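Local coordinates for protein beta-mannosidase (Trichoderma harzianum, PDB 4CVU) that probably hydrolyses terminal beta-linked mannose residues from the non-reducing ends of oligosaccharides, as a family 2 glycoside hydrolase, at residues F416-L428 against R439-D451. Numbering follows the deposited sequence.
Sequences FNMLRVWSSGTYL and RGVLLWSEFQFSD
Arg420 and Glu446 meet side-on near the C-terminal ends of the parallel strands 418-421 and 442-446, and they illustrate how a buried ion pair is satisfied by several polar partners. NE of Arg420 lies 2.6 Å from OE2 of Glu446, which stays in the guanidinium plane while the nitrogen stands above the carboxylate plane; NH2 reaches the syn lone pair of OE1. Each oxygen has a second donor: Trp444 NE1 bonds the anti lone pair of OE2, and Ser423 OG gives its proton to OE1 at 2.8 Å. An extended chain with CG anti to the backbone N (chi1 164°) carries CD of Arg420 over one face of the Trp444 indole, a CH-pi contact. The other terminal nitrogen, NH1, bonds Glu594 and Asn388, so the cation serves two carboxylates.

Along the backbone, the parallel strands share four bonds, from Leu442 N to Asn417 O through Val421 N to Trp444 O. They are the two beta strands of a beta-alpha-beta unit whose helix, 430-439, connects them, consistent with the (beta/alpha)8 barrel of the family 2 catalytic domain.

Beyond the strands, the loops are closed by polar groups. Ser450 OG donates to Ser423 O at 2.7 Å, and Gln448 N to Tyr427 OH, which also hydrogen-bonds Glu467. The Gln448 side chain, bent at chi2 (-52°), lays CG over the Tyr427 ring; in the modelled orientation, its NE2 donates to a water that in turn bonds Trp422 O and Thr426 O. With four main donor bonds around the Glu446 carboxylate, the Arg420 guanidinium is probably restrained in its rotation by Glu446 at NE and NH2 and by Glu594 and Asn388 at NH1.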
loop_
_atom_site.group_PDB
_atom_site.type_symbol
_atom_site.label_atom_id
_atom_site.label_comp_id
_atom_site.label_asym_id
_atom_site.label_seq_id
_atom_site.Cartn_x
_atom_site.Cartn_y
_atom_site.Cartn_z
ATOM N N PHE A 416 9.047 21.398 26.397
ATOM C CA PHE A 416 9.703 22.407 25.588
ATOM C C PHE A 416 9.382 23.823 26.089
ATOM O O PHE A 416 8.383 24.039 26.681
ATOM C CB PHE A 416 9.264 22.319 24.103
ATOM C CG PHE A 416 9.916 21.237 23.303
ATOM C CD1 PHE A 416 10.149 20.000 23.820
ATOM C CD2 PHE A 416 10.209 21.446 22.014
ATOM C CE1 PHE A 416 10.677 19.010 23.045
ATOM C CE2 PHE A 416 10.739 20.472 21.250
ATOM C CZ PHE A 416 10.963 19.250 21.761
ATOM N N ASN A 417 10.261 24.780 25.872
ATOM C CA ASN A 417 9.892 26.182 25.907
ATOM C C ASN A 417 10.295 26.914 24.647
ATOM O O ASN A 417 10.001 28.103 24.516
ATOM C CB ASN A 417 10.415 26.882 27.164
ATOM C CG ASN A 417 11.896 26.731 27.327
ATOM O OD1 ASN A 417 12.603 26.661 26.348
ATOM N ND2 ASN A 417 12.354 26.566 28.558
ATOM N N MET A 418 10.879 26.193 23.677
ATOM C CA MET A 418 11.351 26.806 22.437
ATOM C C MET A 418 11.361 25.803 21.287
ATOM O O MET A 418 11.634 24.609 21.500
ATOM C CB MET A 418 12.795 27.359 22.633
ATOM C CG MET A 418 13.331 28.141 21.453
ATOM S SD MET A 418 14.997 28.815 21.779
ATOM C CE MET A 418 14.607 30.355 22.571
ATOM N N LEU A 419 10.998 26.300 20.096
ATOM C CA LEU A 419 11.304 25.686 18.826
ATOM C C LEU A 419 12.161 26.622 17.997
ATOM O O LEU A 419 11.923 27.851 17.945
ATOM C CB LEU A 419 10.024 25.317 18.020
ATOM C CG LEU A 419 9.056 24.344 18.661
ATOM C CD1 LEU A 419 7.726 24.309 17.910
ATOM C CD2 LEU A 419 9.634 22.957 18.726
ATOM N N ARG A 420 13.136 26.055 17.290
ATOM C CA ARG A 420 13.792 26.767 16.233
ATOM C C ARG A 420 13.090 26.489 14.934
ATOM O O ARG A 420 13.080 25.344 14.492
ATOM C CB ARG A 420 15.250 26.345 16.095
ATOM C CG ARG A 420 15.846 26.786 14.777
ATOM C CD ARG A 420 17.355 26.775 14.869
ATOM N NE ARG A 420 17.982 27.093 13.588
ATOM C CZ ARG A 420 18.762 26.290 12.868
ATOM N NH1 ARG A 420 19.042 25.048 13.239
ATOM N NH2 ARG A 420 19.276 26.744 11.743
ATOM N N VAL A 421 12.523 27.528 14.332
ATOM C CA VAL A 421 11.846 27.425 13.058
ATOM C C VAL A 421 12.918 27.506 11.960
ATOM O O VAL A 421 13.314 28.578 11.513
ATOM C CB VAL A 421 10.745 28.490 12.873
ATOM C CG1 VAL A 421 9.944 28.221 11.608
ATOM C CG2 VAL A 421 9.823 28.504 14.053
ATOM N N TRP A 422 13.350 26.322 11.543
ATOM C CA TRP A 422 14.479 26.086 10.683
ATOM C C TRP A 422 14.324 26.685 9.288
ATOM O O TRP A 422 13.258 26.605 8.699
ATOM C CB TRP A 422 14.660 24.554 10.576
ATOM C CG TRP A 422 15.711 24.129 9.578
ATOM C CD1 TRP A 422 17.062 24.062 9.807
ATOM C CD2 TRP A 422 15.508 23.733 8.228
ATOM N NE1 TRP A 422 17.706 23.612 8.677
ATOM C CE2 TRP A 422 16.775 23.419 7.689
ATOM C CE3 TRP A 422 14.378 23.634 7.398
ATOM C CZ2 TRP A 422 16.947 23.011 6.358
ATOM C CZ3 TRP A 422 14.541 23.214 6.092
ATOM C CH2 TRP A 422 15.815 22.918 5.576
ATOM N N SER A 423 15.394 27.272 8.756
ATOM C CA SER A 423 15.399 27.724 7.342
ATOM C C SER A 423 16.142 26.685 6.502
ATOM O O SER A 423 17.203 26.228 6.924
ATOM C CB SER A 423 16.044 29.121 7.206
ATOM O OG SER A 423 17.388 29.146 7.739
ATOM N N SER A 424 15.639 26.309 5.320
ATOM C CA SER A 424 14.467 26.856 4.671
ATOM C C SER A 424 13.523 25.785 4.216
ATOM O O SER A 424 13.849 24.959 3.344
ATOM C CB SER A 424 14.824 27.749 3.463
ATOM O OG SER A 424 13.674 28.032 2.625
ATOM N N GLY A 425 12.494 25.705 5.048
ATOM C CA GLY A 425 11.076 25.699 4.702
ATOM C C GLY A 425 10.632 27.142 4.486
ATOM O O GLY A 425 10.964 27.756 3.449
ATOM N N THR A 426 9.884 27.691 5.430
ATOM C CA THR A 426 9.214 28.939 5.146
ATOM C C THR A 426 8.908 29.842 6.321
ATOM O O THR A 426 9.015 29.402 7.464
ATOM C CB THR A 426 7.889 28.606 4.437
ATOM O OG1 THR A 426 7.428 29.757 3.712
ATOM C CG2 THR A 426 6.853 28.182 5.398
ATOM N N TYR A 427 8.454 31.080 6.026
ATOM C CA TYR A 427 7.877 31.973 7.044
ATOM C C TYR A 427 6.508 31.452 7.416
ATOM O O TYR A 427 5.646 31.321 6.562
ATOM C CB TYR A 427 7.786 33.465 6.582
ATOM C CG TYR A 427 9.082 34.001 6.039
ATOM C CD1 TYR A 427 10.074 34.467 6.888
ATOM C CD2 TYR A 427 9.348 33.965 4.674
ATOM C CE1 TYR A 427 11.283 34.926 6.389
ATOM C CE2 TYR A 427 10.543 34.433 4.163
ATOM C CZ TYR A 427 11.515 34.884 5.027
ATOM O OH TYR A 427 12.713 35.304 4.491
ATOM N N LEU A 428 6.303 31.156 8.705
ATOM C CA LEU A 428 5.057 30.556 9.131
ATOM C C LEU A 428 3.907 31.522 9.010
ATOM O O LEU A 428 4.031 32.738 9.268
ATOM C CB LEU A 428 5.128 30.031 10.580
ATOM C CG LEU A 428 6.201 28.982 10.899
ATOM C CD1 LEU A 428 6.072 28.557 12.343
ATOM C CD2 LEU A 428 6.118 27.763 9.984
ATOM N N ARG A 439 0.166 29.358 23.853
ATOM C CA ARG A 439 0.731 28.254 24.620
ATOM C C ARG A 439 2.059 28.610 25.291
ATOM O O ARG A 439 2.516 27.891 26.179
ATOM C CB ARG A 439 0.988 27.042 23.697
ATOM C CG ARG A 439 -0.278 26.387 23.192
ATOM C CD ARG A 439 0.037 25.346 22.143
ATOM N NE ARG A 439 -1.163 24.662 21.635
ATOM C CZ ARG A 439 -1.516 23.404 21.910
ATOM N NH1 ARG A 439 -0.793 22.648 22.737
ATOM N NH2 ARG A 439 -2.607 22.889 21.343
ATOM N N GLY A 440 2.718 29.656 24.829
ATOM C CA GLY A 440 4.005 30.043 25.429
ATOM C C GLY A 440 5.259 29.339 24.931
ATOM O O GLY A 440 6.209 29.126 25.698
ATOM N N VAL A 441 5.275 28.980 23.647
ATOM C CA VAL A 441 6.443 28.366 23.050
ATOM C C VAL A 441 7.212 29.454 22.304
ATOM O O VAL A 441 6.708 30.060 21.351
ATOM C CB VAL A 441 6.021 27.193 22.124
ATOM C CG1 VAL A 441 7.219 26.468 21.547
ATOM C CG2 VAL A 441 5.087 26.211 22.847
ATOM N N LEU A 442 8.458 29.729 22.718
ATOM C CA LEU A 442 9.271 30.708 21.992
ATOM C C LEU A 442 9.634 30.178 20.631
ATOM O O LEU A 442 10.000 28.989 20.527
ATOM C CB LEU A 442 10.576 31.023 22.779
ATOM C CG LEU A 442 10.343 31.856 24.046
ATOM C CD1 LEU A 442 11.635 31.997 24.869
ATOM C CD2 LEU A 442 9.823 33.232 23.671
ATOM N N LEU A 443 9.518 31.013 19.589
ATOM C CA LEU A 443 9.879 30.661 18.240
ATOM C C LEU A 443 11.108 31.427 17.743
ATOM O O LEU A 443 11.010 32.584 17.334
ATOM C CB LEU A 443 8.711 30.901 17.261
ATOM C CG LEU A 443 7.510 30.036 17.491
ATOM C CD1 LEU A 443 6.427 30.208 16.444
ATOM C CD2 LEU A 443 7.912 28.597 17.690
ATOM N N TRP A 444 12.245 30.775 17.742
ATOM C CA TRP A 444 13.411 31.332 17.146
ATOM C C TRP A 444 13.225 31.218 15.649
ATOM O O TRP A 444 13.281 30.152 15.153
ATOM C CB TRP A 444 14.610 30.549 17.638
ATOM C CG TRP A 444 15.823 30.442 16.785
ATOM C CD1 TRP A 444 15.984 30.752 15.470
ATOM C CD2 TRP A 444 17.097 30.015 17.235
ATOM N NE1 TRP A 444 17.252 30.507 15.077
ATOM C CE2 TRP A 444 17.966 30.054 16.138
ATOM C CE3 TRP A 444 17.567 29.542 18.443
ATOM C CZ2 TRP A 444 19.303 29.680 16.228
ATOM C CZ3 TRP A 444 18.904 29.187 18.535
ATOM C CH2 TRP A 444 19.738 29.234 17.441
ATOM N N SER A 445 13.134 32.328 14.941
ATOM C CA SER A 445 12.782 32.352 13.561
ATOM C C SER A 445 13.902 32.748 12.631
ATOM O O SER A 445 14.878 33.345 13.061
ATOM C CB SER A 445 11.546 33.216 13.325
ATOM O OG SER A 445 10.576 32.838 14.238
ATOM N N GLU A 446 13.758 32.363 11.368
ATOM C CA GLU A 446 14.856 32.519 10.411
ATOM C C GLU A 446 14.353 32.989 9.057
ATOM O O GLU A 446 13.200 32.761 8.694
ATOM C CB GLU A 446 15.653 31.204 10.289
ATOM C CG GLU A 446 16.300 30.804 11.620
ATOM C CD GLU A 446 17.377 29.706 11.558
ATOM O OE1 GLU A 446 17.575 29.019 10.548
ATOM O OE2 GLU A 446 18.037 29.519 12.588
ATOM N N PHE A 447 15.228 33.667 8.322
ATOM C CA PHE A 447 14.957 34.040 6.941
ATOM C C PHE A 447 15.268 32.866 5.998
ATOM O O PHE A 447 16.158 32.061 6.282
ATOM C CB PHE A 447 15.784 35.273 6.542
ATOM C CG PHE A 447 15.532 36.512 7.387
ATOM C CD1 PHE A 447 14.316 36.748 8.003
ATOM C CD2 PHE A 447 16.533 37.469 7.520
ATOM C CE1 PHE A 447 14.108 37.889 8.746
ATOM C CE2 PHE A 447 16.329 38.623 8.263
ATOM C CZ PHE A 447 15.110 38.829 8.887
ATOM N N GLN A 448 14.574 32.772 4.848
ATOM C CA GLN A 448 14.649 31.540 4.041
ATOM C C GLN A 448 15.926 31.393 3.210
ATOM O O GLN A 448 15.919 31.469 1.999
ATOM C CB GLN A 448 13.363 31.368 3.213
ATOM C CG GLN A 448 12.095 31.468 4.048
ATOM C CD GLN A 448 12.103 30.550 5.251
ATOM O OE1 GLN A 448 12.507 29.405 5.155
ATOM N NE2 GLN A 448 11.629 31.037 6.382
ATOM N N PHE A 449 17.048 31.199 3.883
ATOM C CA PHE A 449 18.305 31.002 3.212
ATOM C C PHE A 449 19.081 29.882 3.939
ATOM O O PHE A 449 19.219 29.922 5.160
ATOM C CB PHE A 449 19.126 32.293 3.231
ATOM C CG PHE A 449 18.449 33.454 2.563
ATOM C CD1 PHE A 449 18.634 33.696 1.198
ATOM C CD2 PHE A 449 17.642 34.320 3.297
ATOM C CE1 PHE A 449 18.018 34.800 0.588
ATOM C CE2 PHE A 449 17.020 35.390 2.695
ATOM C CZ PHE A 449 17.209 35.630 1.326
ATOM N N SER A 450 19.586 28.892 3.191
ATOM C CA SER A 450 19.973 27.639 3.832
ATOM C C SER A 450 20.968 26.720 3.082
ATOM O O SER A 450 20.688 26.245 1.988
ATOM C CB SER A 450 18.672 26.883 4.198
ATOM O OG SER A 450 18.938 25.679 4.890
ATOM N N ASP A 451 22.141 26.522 3.686
ATOM C CA ASP A 451 23.086 25.513 3.278
ATOM C C ASP A 451 23.580 25.680 1.829
ATOM O O ASP A 451 23.847 24.712 1.121
ATOM C CB ASP A 451 22.454 24.132 3.474
ATOM C CG ASP A 451 23.483 23.016 3.500
ATOM O OD1 ASP A 451 24.684 23.279 3.788
ATOM O OD2 ASP A 451 23.088 21.856 3.212
HETATM O O HOH W 1 11.426 28.824 8.491
#